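Local coordinates for protein SusD homolog (Bacteroides thetaiotaomicron, PDB 3SGH) that probably binds glycans at the outer membrane as a SusD-like lipoprotein, its own ligand not established, at residues Thr342-Gly347 / Ile393-Glu398; Asp264-Ala269 / Asp361-Asp366; Ala322-Ala327 / Glu408-Gln413. All coordinates share one frame; numbering follows the deposited sequence. Where two conformers were deposited one is given.

Contact 1: residues Thr342-Gly347 / Ile393-Glu398; sequences TFYEKG and ITIKWE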
loop_
_atom_site.group_PDB
_atom_site.type_symbol
_atom_site.label_atom_id
_atom_site.label_comp_id
_atom_site.label_asym_id
_atom_site.label_seq_id
_atom_site.Cartn_x
_atom_site.Cartn_y
_atom_site.Cartn_z
ATOM N N THR A 342 -3.566 -11.544 20.723
ATOM C CA THR A 342 -2.353 -10.933 21.217
ATOM C C THR A 342 -1.770 -10.012 20.141
ATOM O O THR A 342 -1.454 -8.838 20.404
ATOM C CB THR A 342 -1.288 -12.024 21.612
ATOM O OG1 THR A 342 -1.813 -12.829 22.694
ATOM C CG2 THR A 342 0.055 -11.322 22.017
ATOM N N PHE A 343 -1.732 -10.493 18.913
ATOM C CA PHE A 343 -1.196 -9.685 17.825
ATOM C C PHE A 343 -2.106 -8.518 17.429
ATOM O O PHE A 343 -1.606 -7.419 17.136
ATOM C CB PHE A 343 -0.812 -10.539 16.616
ATOM C CG PHE A 343 0.413 -11.390 16.838
ATOM C CD1 PHE A 343 1.629 -10.817 17.186
ATOM C CD2 PHE A 343 0.358 -12.774 16.662
ATOM C CE1 PHE A 343 2.766 -11.610 17.384
ATOM C CE2 PHE A 343 1.497 -13.560 16.834
ATOM C CZ PHE A 343 2.696 -12.967 17.209
ATOM N N TYR A 344 -3.424 -8.743 17.469
ATOM C CA TYR A 344 -4.388 -7.657 17.235
ATOM C C TYR A 344 -4.189 -6.497 18.207
ATOM O O TYR A 344 -4.036 -5.324 17.784
ATOM C CB TYR A 344 -5.797 -8.216 17.319
ATOM C CG TYR A 344 -6.902 -7.209 17.211
ATOM C CD1 TYR A 344 -7.283 -6.700 15.973
ATOM C CD2 TYR A 344 -7.621 -6.808 18.346
ATOM C CE1 TYR A 344 -8.325 -5.824 15.861
ATOM C CE2 TYR A 344 -8.676 -5.907 18.234
ATOM C CZ TYR A 344 -9.021 -5.421 16.995
ATOM O OH TYR A 344 -10.070 -4.528 16.867
ATOM N N GLU A 345 -4.204 -6.799 19.510
ATOM C CA GLU A 345 -4.036 -5.768 20.504
ATOM C C GLU A 345 -2.671 -5.109 20.403
ATOM O O GLU A 345 -2.565 -3.884 20.575
ATOM C CB GLU A 345 -4.296 -6.300 21.906
ATOM C CG GLU A 345 -5.770 -6.753 22.063
ATOM C CD GLU A 345 -6.254 -6.860 23.485
ATOM O OE1 GLU A 345 -5.444 -7.289 24.360
ATOM O OE2 GLU A 345 -7.456 -6.548 23.701
ATOM N N LYS A 346 -1.646 -5.907 20.089
ATOM C CA LYS A 346 -0.285 -5.377 19.919
ATOM C C LYS A 346 -0.273 -4.368 18.777
ATOM O O LYS A 346 0.295 -3.266 18.903
ATOM C CB LYS A 346 0.718 -6.530 19.656
ATOM C CG LYS A 346 2.136 -6.081 19.551
ATOM C CD LYS A 346 3.060 -7.226 19.075
ATOM C CE LYS A 346 4.383 -6.660 18.605
ATOM N NZ LYS A 346 5.239 -6.217 19.723
ATOM N N GLY A 347 -0.895 -4.735 17.666
ATOM C CA GLY A 347 -0.979 -3.884 16.483
ATOM C C GLY A 347 -1.654 -2.549 16.767
ATOM O O GLY A 347 -1.165 -1.482 16.342
ATOM N N ILE A 393 -18.423 -3.807 12.172
ATOM C CA ILE A 393 -17.405 -4.429 13.019
ATOM C C ILE A 393 -16.997 -3.513 14.169
ATOM O O ILE A 393 -16.684 -2.334 13.982
ATOM C CB ILE A 393 -16.188 -4.955 12.175
ATOM C CG1 ILE A 393 -15.474 -6.129 12.849
ATOM C CG2 ILE A 393 -15.215 -3.833 11.821
ATOM C CD1 ILE A 393 -16.334 -7.467 12.945
ATOM N N THR A 394 -16.991 -4.062 15.379
ATOM C CA THR A 394 -16.624 -3.323 16.562
ATOM C C THR A 394 -15.162 -3.563 16.902
ATOM O O THR A 394 -14.527 -4.451 16.352
ATOM C CB THR A 394 -17.529 -3.755 17.760
ATOM O OG1 THR A 394 -17.420 -5.171 17.951
ATOM C CG2 THR A 394 -18.985 -3.371 17.487
ATOM N N ILE A 395 -14.623 -2.782 17.834
ATOM C CA ILE A 395 -13.193 -2.819 18.127
ATOM C C ILE A 395 -12.740 -3.927 19.061
ATOM O O ILE A 395 -11.781 -4.656 18.765
ATOM C CB ILE A 395 -12.746 -1.483 18.754
ATOM C CG1 ILE A 395 -13.052 -0.283 17.809
ATOM C CG2 ILE A 395 -11.216 -1.530 19.157
ATOM C CD1 ILE A 395 -13.237 1.029 18.562
ATOM N N LYS A 396 -13.425 -4.063 20.203
ATOM C CA LYS A 396 -13.022 -5.046 21.222
ATOM C C LYS A 396 -12.968 -6.444 20.642
ATOM O O LYS A 396 -13.910 -6.890 19.979
ATOM C CB LYS A 396 -13.987 -5.049 22.416
ATOM C CG LYS A 396 -13.616 -6.005 23.575
ATOM C CD LYS A 396 -14.873 -6.661 24.157
ATOM C CE LYS A 396 -14.715 -7.076 25.621
ATOM N NZ LYS A 396 -13.463 -7.854 25.911
ATOM N N TRP A 397 -11.873 -7.132 20.906
ATOM C CA TRP A 397 -11.694 -8.508 20.486
ATOM C C TRP A 397 -12.726 -9.419 21.152
ATOM O O TRP A 397 -12.980 -9.307 22.356
ATOM C CB TRP A 397 -10.306 -9.023 20.807
ATOM C CG TRP A 397 -10.086 -10.342 20.160
ATOM C CD1 TRP A 397 -10.238 -11.574 20.724
ATOM C CD2 TRP A 397 -9.743 -10.565 18.795
ATOM N NE1 TRP A 397 -9.988 -12.546 19.793
ATOM C CE2 TRP A 397 -9.679 -11.946 18.600
ATOM C CE3 TRP A 397 -9.461 -9.724 17.718
ATOM C CZ2 TRP A 397 -9.367 -12.497 17.379
ATOM C CZ3 TRP A 397 -9.149 -10.274 16.520
ATOM C CH2 TRP A 397 -9.105 -11.641 16.351
ATOM N N GLU A 398 -13.318 -10.276 20.330
ATOM C CA GLU A 398 -14.309 -11.242 20.770
ATOM C C GLU A 398 -13.836 -12.652 20.413
ATOM O O GLU A 398 -13.806 -13.011 19.246
ATOM C CB GLU A 398 -15.638 -10.935 20.095
ATOM C CG GLU A 398 -16.098 -9.487 20.281
ATOM C CD GLU A 398 -17.518 -9.247 19.839
ATOM O OE1 GLU A 398 -17.838 -9.613 18.686
ATOM O OE2 GLU A 398 -18.296 -8.662 20.633
HETATM O O HOH W 1 -9.645 -5.744 22.511
#
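Tyr-344 reaches from helix 340-354 into the loop 393-398, and its ring joins a polar contact at the hydroxyl to an apolar one over a face. The polar part is a hydrogen bond in which Tyr-344 OH donates to Ile-395 O over 2.6 Å. The hydroxyl lies in the carbonyl plane on a lone pair, with a C=O...donor angle of 132°, and the acceptor in turn sits at the ring edge, near the ring plane. CG of Tyr-344 stands anti to the backbone N (chi1 175°), a torsion that lets the hydroxyl reach the Ile-395 carbonyl.

A second polar link runs through water: the water donates to Glu-345 OE2 at 2.6 Å and accepts from the backbone Trp-397 N at 3.1 Å. The helix thus holds the backbone of a segment without regular secondary structure at two points, one direct and one bridged. The fold is the alpha-alpha superhelix of the SusD family, and here the irregular connection between helices 360-364 and 403-417 is laid against one of its helices.

The apolar part is the meeting of two aromatic side chains. Trp-397 CE3 lies 3.5 Å from Tyr-344 CD2, over one face of the phenol and displaced toward its rim. The Tyr-344 ring and the six-membered ring of Trp-397 have centroids 5.0 Å apart and planes inclined at 50°, an oblique pairing. Beside the hydroxyl, Ile-395 CG2 comes to 3.9 Å from Tyr-344 OH. Arg-409 and Gln-413 of helix 403-417 also touch Tyr-344, while Val-410 of that helix packs on Trp-397.

Contact 2: residues Asp264-Ala269 / Asp361-Asp366; sequences DPRRPA and DDYLAD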
loop_
_atom_site.group_PDB
_atom_site.type_symbol
_atom_site.label_atom_id
_atom_site.label_comp_id
_atom_site.label_asym_id
_atom_site.label_seq_id
_atom_site.Cartn_x
_atom_site.Cartn_y
_atom_site.Cartn_z
ATOM N N ASP A 264 -12.369 7.689 17.034
ATOM C CA ASP A 264 -10.986 7.202 17.051
ATOM C C ASP A 264 -10.030 8.317 17.429
ATOM O O ASP A 264 -9.965 9.341 16.737
ATOM C CB ASP A 264 -10.624 6.611 15.673
ATOM C CG ASP A 264 -9.410 5.710 15.702
ATOM O OD1 ASP A 264 -8.322 6.124 16.214
ATOM O OD2 ASP A 264 -9.505 4.569 15.185
ATOM N N PRO A 265 -9.261 8.109 18.493
ATOM C CA PRO A 265 -8.369 9.177 18.931
ATOM C C PRO A 265 -7.208 9.458 18.008
ATOM O O PRO A 265 -6.506 10.447 18.200
ATOM C CB PRO A 265 -7.847 8.701 20.290
ATOM C CG PRO A 265 -8.355 7.372 20.521
ATOM C CD PRO A 265 -9.282 6.962 19.422
ATOM N N ARG A 266 -6.989 8.596 17.021
ATOM C CA ARG A 266 -5.982 8.909 16.010
ATOM C C ARG A 266 -6.414 9.971 15.016
ATOM O O ARG A 266 -5.575 10.433 14.254
ATOM C CB ARG A 266 -5.574 7.632 15.281
ATOM C CG ARG A 266 -4.755 6.720 16.191
ATOM C CD ARG A 266 -4.611 5.324 15.532
ATOM N NE ARG A 266 -5.895 4.652 15.573
ATOM C CZ ARG A 266 -6.057 3.344 15.388
ATOM N NH1 ARG A 266 -5.013 2.552 15.074
ATOM N NH2 ARG A 266 -7.265 2.832 15.510
ATOM N N ARG A 267 -7.701 10.345 14.980
ATOM C CA ARG A 267 -8.166 11.339 14.019
ATOM C C ARG A 267 -7.299 12.614 13.938
ATOM O O ARG A 267 -6.871 12.972 12.834
ATOM C CB ARG A 267 -9.645 11.661 14.210
ATOM C CG ARG A 267 -10.594 10.510 13.734
ATOM C CD ARG A 267 -12.049 10.815 14.094
ATOM N NE ARG A 267 -12.198 10.896 15.542
ATOM C CZ ARG A 267 -13.289 11.296 16.165
ATOM N NH1 ARG A 267 -14.353 11.697 15.462
ATOM N NH2 ARG A 267 -13.314 11.343 17.490
ATOM N N PRO A 268 -7.015 13.283 15.081
ATOM C CA PRO A 268 -6.197 14.496 15.017
ATOM C C PRO A 268 -4.756 14.282 14.586
ATOM O O PRO A 268 -4.095 15.259 14.158
ATOM C CB PRO A 268 -6.247 15.060 16.446
ATOM C CG PRO A 268 -6.664 13.930 17.305
ATOM C CD PRO A 268 -7.594 13.102 16.415
ATOM N N ALA A 269 -4.274 13.029 14.659
ATOM C CA ALA A 269 -2.928 12.699 14.170
ATOM C C ALA A 269 -2.915 12.387 12.653
ATOM O O ALA A 269 -1.860 12.386 12.009
ATOM C CB ALA A 269 -2.392 11.563 14.948
ATOM N N ASP A 361 -6.084 1.594 25.647
ATOM C CA ASP A 361 -6.739 0.675 26.592
ATOM C C ASP A 361 -8.233 0.798 26.482
ATOM O O ASP A 361 -8.946 -0.180 26.285
ATOM C CB ASP A 361 -6.363 1.006 28.054
ATOM C CG ASP A 361 -5.095 0.306 28.520
ATOM O OD1 ASP A 361 -4.400 -0.347 27.719
ATOM O OD2 ASP A 361 -4.787 0.440 29.727
ATOM N N ASP A 362 -8.715 2.027 26.583
ATOM C CA ASP A 362 -10.137 2.251 26.578
ATOM C C ASP A 362 -10.702 2.056 25.168
ATOM O O ASP A 362 -11.796 1.532 25.008
ATOM C CB ASP A 362 -10.480 3.637 27.158
ATOM C CG ASP A 362 -10.286 3.722 28.693
ATOM O OD1 ASP A 362 -9.909 2.722 29.383
ATOM O OD2 ASP A 362 -10.511 4.841 29.206
ATOM N N TYR A 363 -9.923 2.409 24.140
ATOM C CA TYR A 363 -10.306 2.086 22.764
ATOM C C TYR A 363 -10.519 0.588 22.565
ATOM O O TYR A 363 -11.497 0.157 21.944
ATOM C CB TYR A 363 -9.202 2.577 21.797
ATOM C CG TYR A 363 -9.534 2.509 20.332
ATOM C CD1 TYR A 363 -10.342 3.475 19.736
ATOM C CD2 TYR A 363 -9.036 1.499 19.519
ATOM C CE1 TYR A 363 -10.648 3.403 18.385
ATOM C CE2 TYR A 363 -9.312 1.448 18.183
ATOM C CZ TYR A 363 -10.116 2.377 17.614
ATOM O OH TYR A 363 -10.359 2.271 16.253
ATOM N N LEU A 364 -9.595 -0.222 23.070
ATOM C CA LEU A 364 -9.640 -1.650 22.864
ATOM C C LEU A 364 -10.753 -2.312 23.673
ATOM O O LEU A 364 -11.031 -3.514 23.471
ATOM C CB LEU A 364 -8.288 -2.288 23.232
ATOM C CG LEU A 364 -7.193 -2.142 22.159
ATOM C CD1 LEU A 364 -5.808 -2.572 22.685
ATOM C CD2 LEU A 364 -7.554 -2.978 20.957
ATOM N N ALA A 365 -11.306 -1.574 24.624
ATOM C CA ALA A 365 -12.428 -2.032 25.450
ATOM C C ALA A 365 -13.779 -1.644 24.837
ATOM O O ALA A 365 -14.842 -1.957 25.424
ATOM C CB ALA A 365 -12.328 -1.442 26.866
ATOM N N ASP A 366 -13.765 -0.980 23.686
ATOM C CA ASP A 366 -14.999 -0.502 23.063
ATOM C C ASP A 366 -15.718 -1.621 22.318
ATOM O O ASP A 366 -15.305 -2.031 21.237
ATOM C CB ASP A 366 -14.713 0.674 22.125
ATOM C CG ASP A 366 -15.973 1.301 21.565
ATOM O OD1 ASP A 366 -17.002 0.611 21.404
ATOM O OD2 ASP A 366 -15.929 2.510 21.219
#
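A type I beta turn from Asp-264 to Arg-267, leading into the short helix 267-270, meets Tyr-363 of helix 360-364. The Asp-264 carboxylate organises the turn. Its OD1 accepts the capping bond from Arg-266 N at 2.9 Å on the anti lone pair, and on the syn lone pair it takes Arg-266 NE, also at 2.9 Å, with an N-H...acceptor angle of 174°. Arg-266 NH2 completes a side-on, two-nitrogen grip by a salt bridge to Asp-264 OD2 at 2.9 Å. A bend at chi3 (-71°) brings the guanidinium edge round to the carboxylate.

Tyr-363 comes in from across the contact. Its OH donates a weak hydrogen bond to Asp-264 OD2 at 2.7 Å, and Arg-266 NH2 stands 3.2 Å from the same Tyr-363 OH. The phenol and guanidinium planes are nearly perpendicular (81°), with the hydroxyl at the guanidinium edge. Away from the hydroxyl, Pro-265 CD packs against Tyr-363 CD1 at 3.7 Å. An alanine in place of Asp-264 would probably leave the Arg-266 guanidinium without its paired carboxylate and less firmly fixed, take one acceptor from Tyr-363 OH, and deprive the turn of its side-chain capping bond.

Outside the two segments, Arg-266 NH1 bonds Ser-351, and the amide of Gln-413 meets both Arg-266 NH2 and Tyr-363 OH. The contact therefore sits where several elements converge: Phe-352 of helix 340-354 touches Pro-265, Arg-266 and Tyr-363, Met-259 of helix 253-261 lies against Asp-264 and Arg-266, and Ile-416 of helix 403-417 touches the same two residues.

Contact 3: residues Ala322-Ala327 / Glu408-Gln413; sequences AAFLRA and ERVLTQ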
loop_
_atom_site.group_PDB
_atom_site.type_symbol
_atom_site.label_atom_id
_atom_site.label_comp_id
_atom_site.label_asym_id
_atom_site.label_seq_id
_atom_site.Cartn_x
_atom_site.Cartn_y
_atom_site.Cartn_z
ATOM N N ALA A 322 3.441 -5.535 11.001
ATOM C CA ALA A 322 3.961 -6.879 11.335
ATOM C C ALA A 322 3.090 -7.604 12.348
ATOM O O ALA A 322 2.938 -8.859 12.285
ATOM C CB ALA A 322 5.421 -6.823 11.835
ATOM N N ALA A 323 2.519 -6.855 13.282
ATOM C CA ALA A 323 1.635 -7.450 14.286
ATOM C C ALA A 323 0.337 -7.897 13.605
ATOM O O ALA A 323 -0.137 -9.012 13.815
ATOM C CB ALA A 323 1.364 -6.475 15.388
ATOM N N PHE A 324 -0.240 -7.039 12.757
ATOM C CA PHE A 324 -1.510 -7.388 12.103
ATOM C C PHE A 324 -1.358 -8.508 11.084
ATOM O O PHE A 324 -2.287 -9.279 10.905
ATOM C CB PHE A 324 -2.208 -6.178 11.459
ATOM C CG PHE A 324 -2.775 -5.203 12.449
ATOM C CD1 PHE A 324 -3.883 -5.533 13.244
ATOM C CD2 PHE A 324 -2.219 -3.952 12.575
ATOM C CE1 PHE A 324 -4.372 -4.625 14.151
ATOM C CE2 PHE A 324 -2.717 -3.009 13.468
ATOM C CZ PHE A 324 -3.792 -3.342 14.266
ATOM N N LEU A 325 -0.200 -8.596 10.424
ATOM C CA LEU A 325 0.075 -9.710 9.506
ATOM C C LEU A 325 0.088 -11.037 10.285
ATOM O O LEU A 325 -0.519 -12.045 9.861
ATOM C CB LEU A 325 1.413 -9.472 8.800
ATOM C CG LEU A 325 1.366 -8.367 7.708
ATOM C CD1 LEU A 325 2.757 -7.989 7.326
ATOM C CD2 LEU A 325 0.533 -8.783 6.497
ATOM N N ARG A 326 0.757 -11.028 11.446
ATOM C CA ARG A 326 0.815 -12.200 12.324
ATOM C C ARG A 326 -0.557 -12.533 12.902
ATOM O O ARG A 326 -0.888 -13.700 13.069
ATOM C CB ARG A 326 1.881 -12.004 13.440
ATOM C CG ARG A 326 3.301 -12.114 12.886
ATOM C CD ARG A 326 4.358 -11.903 13.942
ATOM N NE ARG A 326 4.392 -10.521 14.382
ATOM C CZ ARG A 326 5.155 -10.058 15.368
ATOM N NH1 ARG A 326 5.975 -10.875 16.025
ATOM N NH2 ARG A 326 5.121 -8.781 15.687
ATOM N N ALA A 327 -1.381 -11.531 13.183
ATOM C CA ALA A 327 -2.724 -11.797 13.684
ATOM C C ALA A 327 -3.499 -12.586 12.641
ATOM O O ALA A 327 -4.130 -13.568 12.963
ATOM C CB ALA A 327 -3.454 -10.485 14.047
ATOM N N GLU A 408 -12.382 -9.614 9.603
ATOM C CA GLU A 408 -12.738 -8.228 9.298
ATOM C C GLU A 408 -12.220 -7.292 10.394
ATOM O O GLU A 408 -11.728 -6.199 10.098
ATOM C CB GLU A 408 -14.239 -8.060 9.135
ATOM C CG GLU A 408 -14.611 -6.620 8.757
ATOM C CD GLU A 408 -16.064 -6.361 8.455
ATOM O OE1 GLU A 408 -16.927 -7.256 8.655
ATOM O OE2 GLU A 408 -16.328 -5.211 7.969
ATOM N N ARG A 409 -12.286 -7.748 11.634
ATOM C CA ARG A 409 -11.767 -6.986 12.748
ATOM C C ARG A 409 -10.263 -6.732 12.607
ATOM O O ARG A 409 -9.805 -5.575 12.681
ATOM C CB ARG A 409 -12.055 -7.721 14.057
ATOM C CG ARG A 409 -11.588 -6.979 15.282
ATOM C CD ARG A 409 -12.213 -7.535 16.556
ATOM N NE ARG A 409 -13.616 -7.144 16.654
ATOM C CZ ARG A 409 -14.687 -7.934 16.584
ATOM N NH1 ARG A 409 -14.594 -9.260 16.473
ATOM N NH2 ARG A 409 -15.887 -7.380 16.681
ATOM N N VAL A 410 -9.502 -7.811 12.388
ATOM C CA VAL A 410 -8.063 -7.675 12.150
ATOM C C VAL A 410 -7.745 -6.707 10.982
ATOM O O VAL A 410 -6.951 -5.778 11.104
ATOM C CB VAL A 410 -7.418 -9.052 11.975
ATOM C CG1 VAL A 410 -6.002 -8.987 11.400
ATOM C CG2 VAL A 410 -7.456 -9.830 13.325
ATOM N N LEU A 411 -8.326 -6.969 9.811
ATOM C CA LEU A 411 -8.019 -6.179 8.635
ATOM C C LEU A 411 -8.532 -4.745 8.666
ATOM O O LEU A 411 -7.899 -3.848 8.086
ATOM C CB LEU A 411 -8.505 -6.898 7.373
ATOM C CG LEU A 411 -7.809 -8.226 7.193
ATOM C CD1 LEU A 411 -8.271 -8.852 5.872
ATOM C CD2 LEU A 411 -6.300 -8.053 7.231
ATOM N N THR A 412 -9.631 -4.491 9.356
ATOM C CA THR A 412 -10.087 -3.102 9.557
ATOM C C THR A 412 -9.108 -2.281 10.416
ATOM O O THR A 412 -8.744 -1.143 10.045
ATOM C CB THR A 412 -11.523 -3.057 10.128
ATOM O OG1 THR A 412 -12.387 -3.752 9.223
ATOM C CG2 THR A 412 -12.027 -1.593 10.278
ATOM N N GLN A 413 -8.719 -2.790 11.591
ATOM C CA GLN A 413 -7.723 -2.082 12.419
ATOM C C GLN A 413 -6.357 -2.029 11.707
ATOM O O GLN A 413 -5.640 -1.049 11.805
ATOM C CB GLN A 413 -7.610 -2.674 13.818
ATOM C CG GLN A 413 -8.829 -2.404 14.652
ATOM C CD GLN A 413 -8.988 -0.912 14.987
ATOM O OE1 GLN A 413 -8.019 -0.221 15.123
ATOM N NE2 GLN A 413 -10.217 -0.437 15.079
#
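Phe-324 turns one ring face to Gln-413, whose backbone C lies 3.8 Å above the ring plane and is displaced toward the rim. The side chain of Gln-413 adds its CB, 3.8 Å from Phe-324 CE1, so CB and the backbone carbonyl of Gln-413 do the touching. Its side-chain amide is turned 40° from the phenyl plane, and a bend at chi2 (-67°) leads the amide away from helix 319-331. There NE2 and OE1 find hydrogen-bonding partners in Tyr-363 OH and Arg-266 NH2, a division of one side chain between apolar contact near the backbone and polar bonding at the end.

The helix segments 322-327 and 408-413 run nearly antiparallel, their axes 9.7 Å apart at closest approach with an angle of 165° between their directions. Antiparallel packing of helices recurs throughout an alpha-alpha superhelix, the architecture of this SusD-like protein; here the two helices are not consecutive in the chain, and no hydrogen bond links the two segments.

Val-410 occupies the interface next to Phe-324. Its CG1 methyl meets Ala-327 CB at 4.0 Å, and its CG2 approaches the same methyl almost as closely, so the small alanine faces both branches of the valine. CG1 also lies 3.8 Å from Phe-324 O, bringing a valine branch against the backbone of the opposite helix. In the reverse direction, Phe-324 CD1 approaches Val-410 O at 3.7 Å, oblique to the ring. Beyond these residues, Phe-324 continues along helix 403-417 to Lys-414 and Ala-417, while helix 181-198 packs against helix 319-331 through Leu-325, whose CB points away from the segment 408-413.

Overall arrangement
All three contacts are buried, but contact 3 lies nearest the chain centre, about 14 Å between centres, against about 21 and 23 Å for contacts 1 and 2. Their chemistry differs: contact 3 packs two helices side by side with no hydrogen bond between them, contact 1 holds a loop by a phenol hydroxyl, a bridging water and an oblique aromatic pair, and contact 2 centres on a charged pair. Helix 403-417 relates them, since Arg-409 NE bonds Thr-394 O of contact 1 and the Gln-413 amide reaches contact 2. Contacts 1 and 2 also meet directly, where Lys-396 N probably bonds Asp-366 O. Along the chain, contact 1 is nested within the loop closed by contact 3.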